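Local coordinates for AP205 bacteriophage COAT protein (Acinetobacter phage ap205, PDB 5FS4) that forms the coat of a small single-stranded RNA bacteriophage, pairing into dimers that probably assemble into its icosahedral capsid, at residues E90-A93 with T94-E98; W99-H102 with K103-D107. The protein carries 2 engineered substitutions. All coordinates share one frame; numbering follows the deposited sequence.

Interaction 1: residues E90-A93 with T94-E98; sequences ENLA and TLKAE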
loop_
_atom_site.group_PDB
_atom_site.type_symbol
_atom_site.label_atom_id
_atom_site.label_comp_id
_atom_site.label_asym_id
_atom_site.label_seq_id
_atom_site.Cartn_x
_atom_site.Cartn_y
_atom_site.Cartn_z
ATOM N N GLU B 90 3.362 -15.810 15.000
ATOM C CA GLU B 90 4.621 -16.441 15.417
ATOM C C GLU B 90 5.839 -15.890 14.667
ATOM O O GLU B 90 6.909 -15.639 15.266
ATOM C CB GLU B 90 4.487 -17.964 15.327
ATOM C CG GLU B 90 3.556 -18.557 16.414
ATOM C CD GLU B 90 2.061 -18.574 16.086
ATOM O OE1 GLU B 90 1.600 -18.162 14.990
ATOM O OE2 GLU B 90 1.278 -19.042 16.949
ATOM N N ASN B 91 5.657 -15.595 13.384
ATOM C CA ASN B 91 6.745 -15.027 12.590
ATOM C C ASN B 91 6.540 -13.539 12.318
ATOM O O ASN B 91 6.960 -13.029 11.268
ATOM C CB ASN B 91 6.926 -15.791 11.281
ATOM C CG ASN B 91 7.462 -17.195 11.472
ATOM O OD1 ASN B 91 8.379 -17.427 12.242
ATOM N ND2 ASN B 91 6.928 -18.132 10.701
ATOM N N LEU B 92 5.948 -12.835 13.268
ATOM C CA LEU B 92 5.650 -11.420 13.069
ATOM C C LEU B 92 6.919 -10.647 12.821
ATOM O O LEU B 92 6.925 -9.739 12.009
ATOM C CB LEU B 92 4.907 -10.786 14.251
ATOM C CG LEU B 92 4.579 -9.282 14.060
ATOM C CD1 LEU B 92 3.727 -9.001 12.812
ATOM C CD2 LEU B 92 3.873 -8.775 15.345
ATOM N N ALA B 93 8.013 -11.005 13.497
ATOM C CA ALA B 93 9.235 -10.217 13.325
ATOM C C ALA B 93 9.710 -10.207 11.846
ATOM O O ALA B 93 10.118 -9.166 11.294
ATOM C CB ALA B 93 10.356 -10.690 14.259
ATOM N N THR B 94 9.690 -11.374 11.214
ATOM C CA THR B 94 10.093 -11.443 9.784
ATOM C C THR B 94 9.034 -10.857 8.842
ATOM O O THR B 94 9.348 -10.306 7.800
ATOM C CB THR B 94 10.504 -12.847 9.371
ATOM O OG1 THR B 94 9.439 -13.765 9.604
ATOM C CG2 THR B 94 11.772 -13.219 10.146
ATOM N N LEU B 95 7.793 -10.949 9.257
ATOM C CA LEU B 95 6.722 -10.310 8.560
ATOM C C LEU B 95 6.881 -8.786 8.512
ATOM O O LEU B 95 6.637 -8.197 7.481
ATOM C CB LEU B 95 5.383 -10.738 9.127
ATOM C CG LEU B 95 4.171 -10.418 8.220
ATOM C CD1 LEU B 95 4.230 -11.203 6.933
ATOM C CD2 LEU B 95 2.912 -10.793 8.976
ATOM N N LYS B 96 7.304 -8.171 9.626
ATOM C CA LYS B 96 7.705 -6.752 9.627
ATOM C C LYS B 96 8.870 -6.394 8.661
ATOM O O LYS B 96 8.864 -5.331 7.989
ATOM C CB LYS B 96 8.011 -6.258 11.051
ATOM C CG LYS B 96 6.827 -6.297 12.013
ATOM C CD LYS B 96 7.241 -6.066 13.460
ATOM C CE LYS B 96 6.016 -5.675 14.258
ATOM N NZ LYS B 96 6.184 -5.664 15.722
ATOM N N ALA B 97 9.864 -7.267 8.588
ATOM C CA ALA B 97 10.946 -7.118 7.624
ATOM C C ALA B 97 10.441 -7.191 6.182
ATOM O O ALA B 97 10.935 -6.473 5.331
ATOM C CB ALA B 97 11.967 -8.207 7.861
ATOM N N GLU B 98 9.480 -8.067 5.923
ATOM C CA GLU B 98 8.824 -8.172 4.623
ATOM C C GLU B 98 8.045 -6.882 4.278
ATOM O O GLU B 98 8.053 -6.408 3.133
ATOM C CB GLU B 98 7.855 -9.369 4.587
ATOM C CG GLU B 98 8.536 -10.726 4.556
ATOM C CD GLU B 98 9.536 -10.830 3.408
ATOM O OE1 GLU B 98 9.177 -10.543 2.287
ATOM O OE2 GLU B 98 10.705 -11.220 3.619
HETATM O O HOH W 1 9.913 -14.389 12.245
#
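Leu92 and Lys96, one helical turn apart, show how the first turn of a helix can be close-packed along one side and polar and hydrated along another. On the packed side the aliphatic part of Lys96 crosses the isobutyl group of Leu92 at a slant: CE of Lys96 comes within 3.9 Å of both CG and CD2 of Leu92, so that this methylene lies against the branch point and one methyl of the leucine, and the ammonium nitrogen NZ is no farther from CD2. Two torsions arrange this. Leu92 carries CG opposite its own backbone N (chi1 -180°), while Lys96 sets CG anti to its carbonyl carbon (chi1 -63°), and the extended chain beyond CG carries CE to the leucine. The other methyl of Leu92, CD1, faces CD2 of Leu95 at 4.3 Å, and both leucines are buried.

The turn itself opens helix 92-111, which follows strand 76-88 after a short connection, and Asn91 occupies its N-cap position, although its side chain makes no capping bond. The main chain does the winding: Leu95 N donates to Asn91 O at 3.0 Å and Lys96 N to Leu92 O at 2.9 Å, whereas the next bond, from Ala97 N to Ala93 O, is stretched to 3.3 Å and weak.

Ala93 takes the solvent side. Asn91 and Thr94 form a polar side facing the second subunit, where a water bridges them, lying 2.8 Å from Thr94 OG1 and giving a weak, long bond to Asn91 OD1. OG1 sits between the backbone N and carbonyl carbon of Thr94 (chi1 58°), which brings it to 3.6 Å from CB of Asn91. From the second subunit, Glu77 and the carbonyl of Pro60 accept from Asn91 ND2, and Gln79 bonds to Thr94 OG1.

Interaction 2: residues W99-H102 with K103-D107; sequences WETH and KRNVD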
loop_
_atom_site.group_PDB
_atom_site.type_symbol
_atom_site.label_atom_id
_atom_site.label_comp_id
_atom_site.label_asym_id
_atom_site.label_seq_id
_atom_site.Cartn_x
_atom_site.Cartn_y
_atom_site.Cartn_z
ATOM N N TRP B 99 7.360 -6.326 5.267
ATOM C CA TRP B 99 6.714 -5.010 5.084
ATOM C C TRP B 99 7.745 -3.952 4.735
ATOM O O TRP B 99 7.532 -3.181 3.791
ATOM C CB TRP B 99 5.867 -4.639 6.333
ATOM C CG TRP B 99 5.274 -3.243 6.325
ATOM C CD1 TRP B 99 5.485 -2.292 7.291
ATOM C CD2 TRP B 99 4.367 -2.635 5.368
ATOM N NE1 TRP B 99 4.776 -1.158 6.996
ATOM C CE2 TRP B 99 4.126 -1.318 5.806
ATOM C CE3 TRP B 99 3.811 -3.038 4.141
ATOM C CZ2 TRP B 99 3.267 -0.417 5.094
ATOM C CZ3 TRP B 99 3.009 -2.174 3.455
ATOM C CH2 TRP B 99 2.723 -0.877 3.942
ATOM N N GLU B 100 8.895 -3.881 5.430
ATOM C CA GLU B 100 9.899 -2.836 5.024
ATOM C C GLU B 100 10.341 -3.029 3.559
ATOM O O GLU B 100 10.439 -2.055 2.743
ATOM C CB GLU B 100 11.095 -2.736 6.016
ATOM C CG GLU B 100 10.683 -2.408 7.460
ATOM C CD GLU B 100 9.860 -1.135 7.564
ATOM O OE1 GLU B 100 10.331 -0.142 6.953
ATOM O OE2 GLU B 100 8.781 -1.106 8.218
ATOM N N THR B 101 10.524 -4.287 3.204
ATOM C CA THR B 101 11.029 -4.603 1.852
ATOM C C THR B 101 9.999 -4.347 0.781
ATOM O O THR B 101 10.332 -3.840 -0.296
ATOM C CB THR B 101 11.555 -6.040 1.786
ATOM O OG1 THR B 101 12.599 -6.187 2.776
ATOM C CG2 THR B 101 12.123 -6.368 0.443
ATOM N N HIS B 102 8.763 -4.723 1.089
ATOM C CA HIS B 102 7.653 -4.478 0.158
ATOM C C HIS B 102 7.485 -2.972 -0.146
ATOM O O HIS B 102 7.234 -2.592 -1.286
ATOM C CB HIS B 102 6.384 -5.155 0.757
ATOM C CG HIS B 102 5.103 -4.791 0.062
ATOM N ND1 HIS B 102 4.534 -5.599 -0.909
ATOM C CD2 HIS B 102 4.255 -3.756 0.229
ATOM C CE1 HIS B 102 3.368 -5.098 -1.267
ATOM N NE2 HIS B 102 3.203 -3.948 -0.636
ATOM N N LYS B 103 7.568 -2.135 0.890
ATOM C CA LYS B 103 7.479 -0.691 0.759
ATOM C C LYS B 103 8.594 -0.205 -0.199
ATOM O O LYS B 103 8.322 0.557 -1.107
ATOM C CB LYS B 103 7.579 0.012 2.106
ATOM C CG LYS B 103 6.325 -0.054 2.981
ATOM C CD LYS B 103 6.471 0.860 4.205
ATOM C CE LYS B 103 7.396 0.212 5.224
ATOM N NZ LYS B 103 7.729 1.070 6.404
ATOM N N ARG B 104 9.802 -0.736 -0.005
ATOM C CA ARG B 104 10.935 -0.397 -0.779
ATOM C C ARG B 104 10.742 -0.752 -2.237
ATOM O O ARG B 104 11.077 0.021 -3.113
ATOM C CB ARG B 104 12.128 -1.160 -0.245
ATOM C CG ARG B 104 13.356 -0.932 -1.093
ATOM C CD ARG B 104 14.581 -1.441 -0.389
ATOM N NE ARG B 104 15.711 -1.364 -1.297
ATOM C CZ ARG B 104 16.911 -1.831 -1.004
ATOM N NH1 ARG B 104 17.150 -2.453 0.146
ATOM N NH2 ARG B 104 17.871 -1.702 -1.901
ATOM N N ASN B 105 10.175 -1.913 -2.486
ATOM C CA ASN B 105 10.040 -2.387 -3.836
ATOM C C ASN B 105 8.895 -1.620 -4.533
ATOM O O ASN B 105 8.998 -1.284 -5.686
ATOM C CB ASN B 105 9.777 -3.879 -3.851
ATOM C CG ASN B 105 11.029 -4.696 -3.604
ATOM O OD1 ASN B 105 12.138 -4.299 -3.969
ATOM N ND2 ASN B 105 10.842 -5.841 -3.056
ATOM N N VAL B 106 7.812 -1.353 -3.820
ATOM C CA VAL B 106 6.763 -0.548 -4.359
ATOM C C VAL B 106 7.278 0.869 -4.655
ATOM O O VAL B 106 6.993 1.405 -5.725
ATOM C CB VAL B 106 5.502 -0.485 -3.463
ATOM C CG1 VAL B 106 4.503 0.476 -4.111
ATOM C CG2 VAL B 106 4.876 -1.871 -3.242
ATOM N N ASP B 107 8.039 1.463 -3.737
ATOM C CA ASP B 107 8.632 2.801 -3.951
ATOM C C ASP B 107 9.427 2.829 -5.246
ATOM O O ASP B 107 9.294 3.741 -6.020
ATOM C CB ASP B 107 9.573 3.237 -2.789
ATOM C CG ASP B 107 8.847 3.540 -1.508
ATOM O OD1 ASP B 107 7.600 3.733 -1.550
ATOM O OD2 ASP B 107 9.532 3.536 -0.435
#
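Across the middle of helix 92-111, a helix that packs on the second subunit, Lys103 lies over the indole of Trp99 and ends at the carboxylate of Glu100. This i to i+4 and i to i+3 pairing is a worked example of one lysine serving two neighbours of its own helix and a third partner across the dimer. Its CG stands over the six-membered ring of Trp99, 3.6 Å from the centroid and only 8° off the normal, a CH-pi contact over the face. A bend at chi3 (-76°) then carries the chain from the six-membered ring toward NE1, CD passing over the CE2-CZ2 bond and CE of Lys103 arriving 3.4 Å from NE1 of Trp99. Lys103 NZ reaches the salt bridge, 2.9 Å from Glu100 OE1 and 3.0 Å from Glu100 OE2, and pairs also with Asp107 of the second subunit. Both Glu100 oxygens thus share the ammonium group, though each bond taken singly is weak. Glu100, bent at chi2, lies alongside the lysine and points the same way.

One turn on, Val106 places its CG2 methyl over a face of the His102 imidazole, 4.0 Å from the ring centroid and 20° off the normal. Both ring nitrogens of His102 are bonded to the second subunit, ND1 to Ser55 and NE2 to Thr83, which probably fixes the rotation of the ring. Asn105 ND2 is 3.8 Å from Thr101 CG2 and donates to the carbonyl of Val127.

Beneath the side chains, regular i to i+4 bonds continue, such as Val106 N to His102 O at 2.9 Å. Asp107 of the second subunit also receives Trp99 NE1, and its reciprocal pairing with Lys103 is consistent with a two-fold dimer in which each helix packs on its counterpart and on the sheet of the other subunit, as in the coat proteins of small RNA phages.

How the interactions relate
Interactions 1 and 2 follow one another along helix 92-111, their centres 14 Å apart, and together they illustrate how one helix changes chemistry along its length. Interaction 1, at the start of the helix and farther from the centre of the chain, combines buried leucines with a hydrated, polar margin. Interaction 2, nearer the chain centre, is richer in buried groups: four of its touching residues are buried against two in interaction 1, and aromatic faces and an ion pair replace simple aliphatic packing. Both reach the second subunit, the first through amide and hydroxyl groups, the second through charges and ring nitrogens, so the same helix serves fold and dimer alike.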